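Local coordinates for NimC/NimA family protein (Clostridium acetobutylicum, PDB 2IG6) that binds flavin mononucleotide and, as a NimC/NimA family member related to pyridoxamine 5'-phosphate oxidases, probably serves as a flavin-dependent oxidoreductase, at residues A[33-38]-A[44-49]; A[20-23]-A[28-31]; A[100-105]-A[120-125]. One frame throughout, in Å; residues are numbered along the deposited sequence. Where two conformers were deposited one is given.

Contact 1 of 3, residues A[33-38]-A[44-49]; sequences FYLATN and RVRPFG. With FMN (flavin mononucleotide), chain D.
Phe33 to Thr37 and Arg44 to Phe48 are the arms of an antiparallel beta hairpin whose second arm forms part of the FMN pocket. Their local axes run 144° apart, antiparallel with a marked twist. Phe33 and Phe48 form a reciprocal hydrogen-bonded pair, with Phe48 N 2.7 Å from Phe33 O.

On the face it shares with Leu35 and Thr37, Arg46 meets the phosphate end of FMN. Bends at chi2 and chi3 fold its chain back along the sheet, so that NH1 donates to both Thr37 OG1 (2.9 Å) and Leu35 O (3.0 Å); the latter is approached from above its carbonyl plane. This fixes the guanidinium while NH2 donates almost straight to phosphate oxygen O1P (2.8 Å, 174°) and NE to O5' of FMN (3.0 Å).

The Phe48 ring is sandwiched: Leu35 CD2 makes a CH-pi contact 3.6 Å from its centroid, and the flavin pyrimidine, with N3 over the ring centre, covers the opposite face. Gly49 N donates to flavin O4 (3.1 Å).

Helix 67-74 packs against the face of Leu35, Thr37 and Arg46, its Gln71 bonding to Thr37 and Arg46; strand 77-83 flanks strand 33-39, and across the other face Tyr34 stacks on Tyr34 of the second subunit.

Contact 2 of 3, residues A[20-23]-A[28-31]; sequences MKRA and KECG
Arg22 and Glu29 meet on the surface of helix 13-30, seven residues and therefore about two turns apart, so their side chains emerge on the same flank, away from the FMN site. The contact is slight: only 67 Å² is buried between the segments. Its one direct link is a long salt bridge, Arg22 NH1 to Glu29 OE2 at 3.7 Å, with the carboxylate oxygen at the edge of the guanidinium and in its plane. The two flat groups are turned 49° from each other. Arg22 sends CG opposite its backbone N (chi1 -178°), then bends at chi2, which carries the guanidinium along the helix towards Glu29.

The close packing is elsewhere on the helix: Met20, present as selenomethionine, and Ala23 are buried, and Ala23 rests on Leu150. The Arg22–Glu29 side is looser and hydrated. There a water accepts from Arg22 NH2 at 3.1 Å and donates to Glu29 OE1 at 2.8 Å, giving a second, indirect connection beside the direct one. Gly31, with phi 80°, is where the chain leaves the helix.

Both charged groups have stronger partners outside the pair. Arg22 also bridges to Glu25 and, tying the helix to strand 146-149, to Glu146; Glu29 OE1 bonds to Asn84. With the acidic partners dividing one guanidinium among them, the link from Arg22 to Glu29 is probably a modest electrostatic supplement, screened by water.

Contact 3 of 3, residues A[100-105]-A[120-125]; sequences DRREVK and SVDDGI
The guanidinium of Arg102 is met by Asp122 at its edge and by Val121 over one face. At the edge the grip is side-on and two-pronged: NH2 donates to Asp122 OD2 (2.9 Å) close to the guanidinium plane, while NE donates to Asp122 OD1 at 3.3 Å, the oxygen lying further out of the guanidinium plane. Both oxygens are met on their syn sides, yet the two planes stand 42° apart, so the salt bridge is twisted and not coplanar. Over the face, Val121 CG1 sits above the centre of the group and also touches Arg102 CG at 3.6 Å; Val121 was modelled in two conformers, so this cover holds for one of them and is less certain. The Arg102 chain runs extended from CG to NE, and chi4 of -78° then swings the guanidinium plane across the line of the chain.

The contact joins the first turn of helix 102-111, for which Arg101 is the N-cap residue, to the type I beta turn Ser120–Asp123 in the loop before strand 126-139. Asp123 OD2 closes across that turn, accepting from Ser120 N (3.0 Å), while OD1 accepts from Ile125 N (2.9 Å) in an Asx turn just after it, each donor lying well above the carboxylate plane. One helical turn on from Arg102, Lys105 directs its CB at Val121 and its side chain packs on Phe126, while Arg102 NH1 has a second acidic partner in Glu106.

In the fold
From the N terminus, contact 2 comes first and links two turns within helix 13-30. Gly31 ends that helix, and the chain passes almost at once into strand 33-39, so contacts 2 and 1 adjoin in sequence though their centres lie 16 Å apart. Contact 1 closes the short hairpin between strands 33-39 and 42-48. Contact 3 opens far later, closing a 14-residue excursion that includes the rest of helix 102-111, and tethers the loop before strand 126-139. The three follow in series, neither nested nor crossed. Contact 1 is buried and supplies part of the FMN site, which Arg91 of the second subunit helps complete; contacts 2 and 3 are surface features.

Contact 1 of 3, residues A[33-38]-A[44-49]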
loop_
_atom_site.group_PDB
_atom_site.type_symbol
_atom_site.label_atom_id
_atom_site.label_comp_id
_atom_site.label_asym_id
_atom_site.label_seq_id
_atom_site.Cartn_x
_atom_site.Cartn_y
_atom_site.Cartn_z
ATOM N N PHE A 33 1.274 -3.058 7.811
ATOM C CA PHE A 33 1.860 -2.949 6.510
ATOM C C PHE A 33 0.723 -2.981 5.487
ATOM O O PHE A 33 -0.448 -3.185 5.835
ATOM C CB PHE A 33 2.939 -4.008 6.262
ATOM C CG PHE A 33 2.461 -5.416 6.461
ATOM C CD1 PHE A 33 2.582 -6.029 7.694
ATOM C CD2 PHE A 33 1.905 -6.130 5.397
ATOM C CE1 PHE A 33 2.138 -7.354 7.881
ATOM C CE2 PHE A 33 1.470 -7.447 5.569
ATOM C CZ PHE A 33 1.594 -8.059 6.803
ATOM N N TYR A 34 1.059 -2.687 4.241
ATOM C CA TYR A 34 0.056 -2.505 3.201
ATOM C C TYR A 34 0.230 -3.535 2.091
ATOM O O TYR A 34 1.299 -3.646 1.500
ATOM C CB TYR A 34 0.090 -1.068 2.688
ATOM C CG TYR A 34 -0.361 -0.149 3.802
ATOM C CD1 TYR A 34 0.506 0.241 4.816
ATOM C CD2 TYR A 34 -1.681 0.275 3.873
ATOM C CE1 TYR A 34 0.070 1.049 5.849
ATOM C CE2 TYR A 34 -2.117 1.076 4.881
ATOM C CZ TYR A 34 -1.241 1.470 5.874
ATOM O OH TYR A 34 -1.722 2.263 6.901
ATOM N N LEU A 35 -0.851 -4.265 1.827
ATOM C CA LEU A 35 -0.859 -5.354 0.857
ATOM C C LEU A 35 -1.568 -4.900 -0.411
ATOM O O LEU A 35 -2.755 -4.501 -0.368
ATOM C CB LEU A 35 -1.607 -6.548 1.422
ATOM C CG LEU A 35 -1.825 -7.702 0.435
ATOM C CD1 LEU A 35 -0.519 -8.311 0.063
ATOM C CD2 LEU A 35 -2.779 -8.734 1.037
ATOM N N ALA A 36 -0.826 -4.883 -1.512
ATOM C CA ALA A 36 -1.393 -4.509 -2.798
ATOM C C ALA A 36 -1.648 -5.742 -3.663
ATOM O O ALA A 36 -0.787 -6.615 -3.806
ATOM C CB ALA A 36 -0.487 -3.529 -3.533
ATOM N N THR A 37 -2.862 -5.792 -4.212
ATOM C CA THR A 37 -3.304 -6.790 -5.169
ATOM C C THR A 37 -3.866 -6.059 -6.394
ATOM O O THR A 37 -3.883 -4.836 -6.444
ATOM C CB THR A 37 -4.447 -7.655 -4.578
ATOM O OG1 THR A 37 -5.486 -6.777 -4.125
ATOM C CG2 THR A 37 -3.965 -8.424 -3.389
ATOM N N ASN A 38 -4.305 -6.843 -7.372
ATOM C CA ASN A 38 -5.039 -6.385 -8.551
ATOM C C ASN A 38 -6.439 -6.970 -8.517
ATOM O O ASN A 38 -6.625 -8.122 -8.084
ATOM C CB ASN A 38 -4.393 -6.971 -9.841
ATOM C CG ASN A 38 -3.353 -6.078 -10.416
ATOM O OD1 ASN A 38 -2.536 -6.497 -11.219
ATOM N ND2 ASN A 38 -3.389 -4.825 -10.029
ATOM N N ARG A 44 -5.549 -2.526 -5.891
ATOM C CA ARG A 44 -6.181 -2.473 -4.586
ATOM C C ARG A 44 -5.105 -2.535 -3.506
ATOM O O ARG A 44 -4.112 -3.244 -3.660
ATOM C CB ARG A 44 -7.100 -3.674 -4.423
ATOM C CG ARG A 44 -8.269 -3.752 -5.380
ATOM C CD ARG A 44 -9.235 -2.605 -5.202
ATOM N NE ARG A 44 -10.452 -2.811 -5.962
ATOM C CZ ARG A 44 -11.418 -1.910 -6.074
ATOM N NH1 ARG A 44 -11.328 -0.754 -5.441
ATOM N NH2 ARG A 44 -12.508 -2.174 -6.789
ATOM N N VAL A 45 -5.316 -1.792 -2.421
ATOM C CA VAL A 45 -4.411 -1.795 -1.278
ATOM C C VAL A 45 -5.170 -1.572 0.009
ATOM O O VAL A 45 -6.146 -0.808 0.056
ATOM C CB VAL A 45 -3.254 -0.760 -1.457
ATOM C CG1 VAL A 45 -3.759 0.660 -1.606
ATOM C CG2 VAL A 45 -2.234 -0.840 -0.324
ATOM N N ARG A 46 -4.717 -2.248 1.054
ATOM C CA ARG A 46 -5.353 -2.170 2.370
ATOM C C ARG A 46 -4.332 -2.529 3.434
ATOM O O ARG A 46 -3.355 -3.205 3.126
ATOM C CB ARG A 46 -6.570 -3.102 2.451
ATOM C CG ARG A 46 -6.257 -4.571 2.698
ATOM C CD ARG A 46 -5.728 -5.228 1.446
ATOM N NE ARG A 46 -6.759 -5.358 0.426
ATOM C CZ ARG A 46 -6.563 -5.601 -0.871
ATOM N NH1 ARG A 46 -5.350 -5.702 -1.385
ATOM N NH2 ARG A 46 -7.602 -5.779 -1.653
ATOM N N PRO A 47 -4.551 -2.073 4.678
ATOM C CA PRO A 47 -3.645 -2.448 5.761
ATOM C C PRO A 47 -3.799 -3.918 6.162
ATOM O O PRO A 47 -4.916 -4.459 6.201
ATOM C CB PRO A 47 -4.061 -1.521 6.907
ATOM C CG PRO A 47 -5.439 -1.127 6.633
ATOM C CD PRO A 47 -5.618 -1.165 5.146
ATOM N N PHE A 48 -2.660 -4.563 6.392
ATOM C CA PHE A 48 -2.566 -5.911 6.958
ATOM C C PHE A 48 -1.666 -5.812 8.196
ATOM O O PHE A 48 -0.911 -4.856 8.362
ATOM C CB PHE A 48 -1.955 -6.896 5.939
ATOM C CG PHE A 48 -2.964 -7.758 5.207
ATOM C CD1 PHE A 48 -4.167 -7.252 4.749
ATOM C CD2 PHE A 48 -2.685 -9.095 4.958
ATOM C CE1 PHE A 48 -5.080 -8.068 4.078
ATOM C CE2 PHE A 48 -3.560 -9.885 4.260
ATOM C CZ PHE A 48 -4.777 -9.393 3.845
ATOM N N GLY A 49 -1.714 -6.787 9.083
ATOM C CA GLY A 49 -0.954 -6.627 10.318
ATOM C C GLY A 49 -0.509 -7.873 11.045
ATOM O O GLY A 49 -0.081 -7.777 12.173
HETATM N N1 FMN D . -7.234 -8.083 7.074
HETATM C C2 FMN D . -6.713 -9.336 6.803
HETATM O O2 FMN D . -7.357 -10.085 6.084
HETATM N N3 FMN D . -5.485 -9.704 7.312
HETATM C C4 FMN D . -4.778 -8.873 8.155
HETATM O O4 FMN D . -3.612 -9.131 8.461
HETATM C C4A FMN D . -5.301 -7.604 8.430
HETATM N N5 FMN D . -4.616 -6.743 9.276
HETATM C C5A FMN D . -5.127 -5.481 9.515
HETATM C C6 FMN D . -4.420 -4.603 10.335
HETATM C C7 FMN D . -4.929 -3.336 10.579
HETATM C C7M FMN D . -4.177 -2.448 11.520
HETATM C C8 FMN D . -6.146 -2.956 10.007
HETATM C C8M FMN D . -6.650 -1.543 10.096
HETATM C C9 FMN D . -6.865 -3.822 9.211
HETATM C C9A FMN D . -6.340 -5.106 8.945
HETATM N N10 FMN D . -7.046 -5.975 8.133
HETATM C C10 FMN D . -6.519 -7.237 7.884
HETATM C "C1'" FMN D . -8.421 -5.694 7.601
HETATM C "C2'" FMN D . -8.356 -5.276 6.127
HETATM O "O2'" FMN D . -7.637 -4.050 5.950
HETATM C "C3'" FMN D . -9.784 -5.148 5.625
HETATM O "O3'" FMN D . -10.535 -6.332 5.904
HETATM C "C4'" FMN D . -9.839 -4.830 4.132
HETATM O "O4'" FMN D . -11.129 -4.340 3.855
HETATM C "C5'" FMN D . -9.605 -6.074 3.275
HETATM O "O5'" FMN D . -9.362 -5.770 1.906
HETATM P P FMN D . -10.577 -5.862 0.855
HETATM O O1P FMN D . -10.105 -5.505 -0.505
HETATM O O2P FMN D . -11.640 -4.899 1.333
HETATM O O3P FMN D . -11.155 -7.263 0.871
#

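Contact 2 of 3, residues A[20-23]-A[28-31]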
loop_
_atom_site.group_PDB
_atom_site.type_symbol
_atom_site.label_atom_id
_atom_site.label_comp_id
_atom_site.label_asym_id
_atom_site.label_seq_id
_atom_site.Cartn_x
_atom_site.Cartn_y
_atom_site.Cartn_z
HETATM N N MSE A 20 13.803 -14.442 4.163
HETATM C CA MSE A 20 12.514 -14.568 4.839
HETATM C C MSE A 20 12.616 -13.997 6.262
HETATM O O MSE A 20 11.779 -13.193 6.659
HETATM C CB MSE A 20 12.058 -16.029 4.873
HETATM C CG MSE A 20 10.654 -16.281 5.467
HETATM SE SE MSE A 20 10.569 -16.266 7.414
HETATM C CE MSE A 20 11.484 -17.726 7.686
ATOM N N LYS A 21 13.647 -14.382 7.017
ATOM C CA LYS A 21 13.739 -13.937 8.408
ATOM C C LYS A 21 13.866 -12.421 8.498
ATOM O O LYS A 21 13.313 -11.802 9.406
ATOM C CB LYS A 21 14.876 -14.645 9.150
ATOM C CG LYS A 21 14.569 -16.135 9.437
ATOM C CD LYS A 21 13.425 -16.347 10.471
ATOM C CE LYS A 21 13.908 -16.241 11.924
ATOM N NZ LYS A 21 12.914 -15.574 12.821
ATOM N N ARG A 22 14.575 -11.827 7.546
ATOM C CA ARG A 22 14.743 -10.380 7.503
ATOM C C ARG A 22 13.429 -9.676 7.202
ATOM O O ARG A 22 13.077 -8.694 7.853
ATOM C CB ARG A 22 15.821 -9.985 6.478
ATOM C CG ARG A 22 16.101 -8.477 6.393
ATOM C CD ARG A 22 16.342 -7.842 7.783
ATOM N NE ARG A 22 16.632 -6.414 7.682
ATOM C CZ ARG A 22 16.263 -5.488 8.565
ATOM N NH1 ARG A 22 15.556 -5.798 9.649
ATOM N NH2 ARG A 22 16.581 -4.213 8.337
ATOM N N ALA A 23 12.693 -10.199 6.233
ATOM C CA ALA A 23 11.371 -9.678 5.901
ATOM C C ALA A 23 10.400 -9.794 7.099
ATOM O O ALA A 23 9.701 -8.846 7.422
ATOM C CB ALA A 23 10.814 -10.379 4.681
ATOM N N LYS A 28 7.450 -7.108 11.267
ATOM C CA LYS A 28 7.163 -6.953 12.693
ATOM C C LYS A 28 7.505 -5.564 13.235
ATOM O O LYS A 28 6.742 -5.019 14.014
ATOM C CB LYS A 28 7.842 -8.074 13.501
ATOM C CG LYS A 28 7.168 -9.397 13.286
ATOM C CD LYS A 28 7.768 -10.477 14.153
ATOM C CE LYS A 28 6.980 -11.750 14.036
ATOM N NZ LYS A 28 7.231 -12.585 15.225
ATOM N N GLU A 29 8.611 -4.970 12.794
ATOM C CA GLU A 29 8.968 -3.609 13.180
ATOM C C GLU A 29 7.948 -2.601 12.666
ATOM O O GLU A 29 7.668 -1.608 13.342
ATOM C CB GLU A 29 10.348 -3.201 12.641
ATOM C CG GLU A 29 11.531 -3.936 13.227
ATOM C CD GLU A 29 12.859 -3.599 12.528
ATOM O OE1 GLU A 29 12.972 -2.497 11.937
ATOM O OE2 GLU A 29 13.799 -4.437 12.568
ATOM N N CYS A 30 7.434 -2.834 11.457
ATOM C CA CYS A 30 6.454 -1.934 10.842
ATOM C C CYS A 30 5.143 -2.004 11.619
ATOM O O CYS A 30 4.501 -0.987 11.824
ATOM C CB CYS A 30 6.216 -2.301 9.377
ATOM S SG CYS A 30 7.622 -1.986 8.359
ATOM N N GLY A 31 4.762 -3.206 12.029
ATOM C CA GLY A 31 3.485 -3.468 12.662
ATOM C C GLY A 31 2.425 -3.574 11.600
ATOM O O GLY A 31 2.115 -4.666 11.125
HETATM O O HOH W 1 15.422 -2.336 10.577
#

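Contact 3 of 3, residues A[100-105]-A[120-125]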
loop_
_atom_site.group_PDB
_atom_site.type_symbol
_atom_site.label_atom_id
_atom_site.label_comp_id
_atom_site.label_asym_id
_atom_site.label_seq_id
_atom_site.Cartn_x
_atom_site.Cartn_y
_atom_site.Cartn_z
ATOM N N ASP A 100 -4.019 -24.770 2.734
ATOM C CA ASP A 100 -5.251 -25.315 3.326
ATOM C C ASP A 100 -5.037 -26.279 4.491
ATOM O O ASP A 100 -5.995 -26.870 4.953
ATOM C CB ASP A 100 -6.056 -26.056 2.252
ATOM C CG ASP A 100 -6.999 -25.158 1.477
ATOM O OD1 ASP A 100 -7.401 -24.088 1.987
ATOM O OD2 ASP A 100 -7.381 -25.567 0.350
ATOM N N ARG A 101 -3.794 -26.499 4.911
ATOM C CA ARG A 101 -3.500 -27.421 6.004
ATOM C C ARG A 101 -3.997 -26.907 7.341
ATOM O O ARG A 101 -3.661 -25.805 7.764
ATOM C CB ARG A 101 -2.005 -27.661 6.117
ATOM C CG ARG A 101 -1.410 -28.410 4.962
ATOM C CD ARG A 101 0.063 -28.637 5.214
ATOM N NE ARG A 101 0.804 -27.389 5.194
ATOM C CZ ARG A 101 2.092 -27.267 5.490
ATOM N NH1 ARG A 101 2.795 -28.335 5.857
ATOM N NH2 ARG A 101 2.674 -26.089 5.421
ATOM N N ARG A 102 -4.754 -27.748 8.034
ATOM C CA ARG A 102 -5.314 -27.393 9.326
ATOM C C ARG A 102 -4.231 -27.014 10.331
ATOM O O ARG A 102 -4.417 -26.075 11.121
ATOM C CB ARG A 102 -6.153 -28.553 9.857
ATOM C CG ARG A 102 -7.045 -28.211 11.014
ATOM C CD ARG A 102 -7.930 -29.421 11.357
ATOM N NE ARG A 102 -8.927 -29.122 12.378
ATOM C CZ ARG A 102 -8.665 -29.048 13.681
ATOM N NH1 ARG A 102 -7.432 -29.245 14.147
ATOM N NH2 ARG A 102 -9.643 -28.780 14.534
ATOM N N GLU A 103 -3.102 -27.727 10.286
ATOM C CA GLU A 103 -1.988 -27.510 11.222
ATOM C C GLU A 103 -1.412 -26.087 11.122
ATOM O O GLU A 103 -0.939 -25.524 12.109
ATOM C CB GLU A 103 -0.857 -28.546 11.004
ATOM C CG GLU A 103 0.091 -28.180 9.830
ATOM C CD GLU A 103 0.817 -29.380 9.236
ATOM O OE1 GLU A 103 0.107 -30.288 8.752
ATOM O OE2 GLU A 103 2.085 -29.414 9.239
ATOM N N VAL A 104 -1.449 -25.503 9.933
ATOM C CA VAL A 104 -0.917 -24.152 9.760
ATOM C C VAL A 104 -1.854 -23.128 10.394
ATOM O O VAL A 104 -1.392 -22.166 11.011
ATOM C CB VAL A 104 -0.643 -23.785 8.284
ATOM C CG1 VAL A 104 0.125 -22.503 8.217
ATOM C CG2 VAL A 104 0.151 -24.872 7.605
ATOM N N LYS A 105 -3.161 -23.350 10.253
ATOM C CA LYS A 105 -4.149 -22.503 10.902
ATOM C C LYS A 105 -4.007 -22.545 12.413
ATOM O O LYS A 105 -4.077 -21.496 13.065
ATOM C CB LYS A 105 -5.566 -22.903 10.490
ATOM C CG LYS A 105 -5.850 -22.630 9.032
ATOM C CD LYS A 105 -7.119 -23.331 8.575
ATOM C CE LYS A 105 -7.230 -23.263 7.060
ATOM N NZ LYS A 105 -8.325 -24.101 6.557
ATOM N N SER A 120 -11.153 -18.932 14.260
ATOM C CA SER A 120 -10.902 -20.191 14.932
ATOM C C SER A 120 -10.641 -21.251 13.865
ATOM O O SER A 120 -11.050 -21.092 12.725
ATOM C CB SER A 120 -12.077 -20.579 15.844
ATOM O OG SER A 120 -13.287 -20.686 15.123
ATOM N N VAL A 121 -9.967 -22.330 14.241
ATOM C CA VAL A 121 -9.471 -23.332 13.274
ATOM C C VAL A 121 -10.560 -23.868 12.347
ATOM O O VAL A 121 -10.309 -24.124 11.174
ATOM C CB VAL A 121 -8.830 -24.591 13.943
ATOM C CG1 VAL A 121 -7.989 -25.364 12.918
ATOM C CG2 VAL A 121 -7.979 -24.237 15.162
ATOM N N ASP A 122 -11.757 -24.076 12.883
ATOM C CA ASP A 122 -12.813 -24.733 12.114
ATOM C C ASP A 122 -13.930 -23.782 11.756
ATOM O O ASP A 122 -15.073 -24.208 11.549
ATOM C CB ASP A 122 -13.384 -25.914 12.900
ATOM C CG ASP A 122 -12.398 -27.047 13.043
ATOM O OD1 ASP A 122 -11.706 -27.380 12.056
ATOM O OD2 ASP A 122 -12.319 -27.616 14.150
ATOM N N ASP A 123 -13.611 -22.501 11.650
ATOM C CA ASP A 123 -14.647 -21.521 11.361
ATOM C C ASP A 123 -15.047 -21.461 9.890
ATOM O O ASP A 123 -16.006 -20.781 9.556
ATOM C CB ASP A 123 -14.285 -20.135 11.902
ATOM C CG ASP A 123 -13.104 -19.486 11.184
ATOM O OD1 ASP A 123 -12.627 -20.007 10.143
ATOM O OD2 ASP A 123 -12.661 -18.441 11.696
ATOM N N GLY A 124 -14.329 -22.170 9.021
ATOM C CA GLY A 124 -14.664 -22.213 7.600
ATOM C C GLY A 124 -14.315 -20.951 6.805
ATOM O O GLY A 124 -14.520 -20.898 5.592
ATOM N N ILE A 125 -13.794 -19.925 7.465
ATOM C CA ILE A 125 -13.411 -18.685 6.757
ATOM C C ILE A 125 -11.929 -18.321 6.863
ATOM O O ILE A 125 -11.386 -17.684 5.956
ATOM C CB ILE A 125 -14.292 -17.481 7.177
ATOM C CG1 ILE A 125 -14.168 -17.171 8.670
ATOM C CG2 ILE A 125 -15.766 -17.755 6.821
ATOM C CD1 ILE A 125 -14.781 -15.855 9.047
#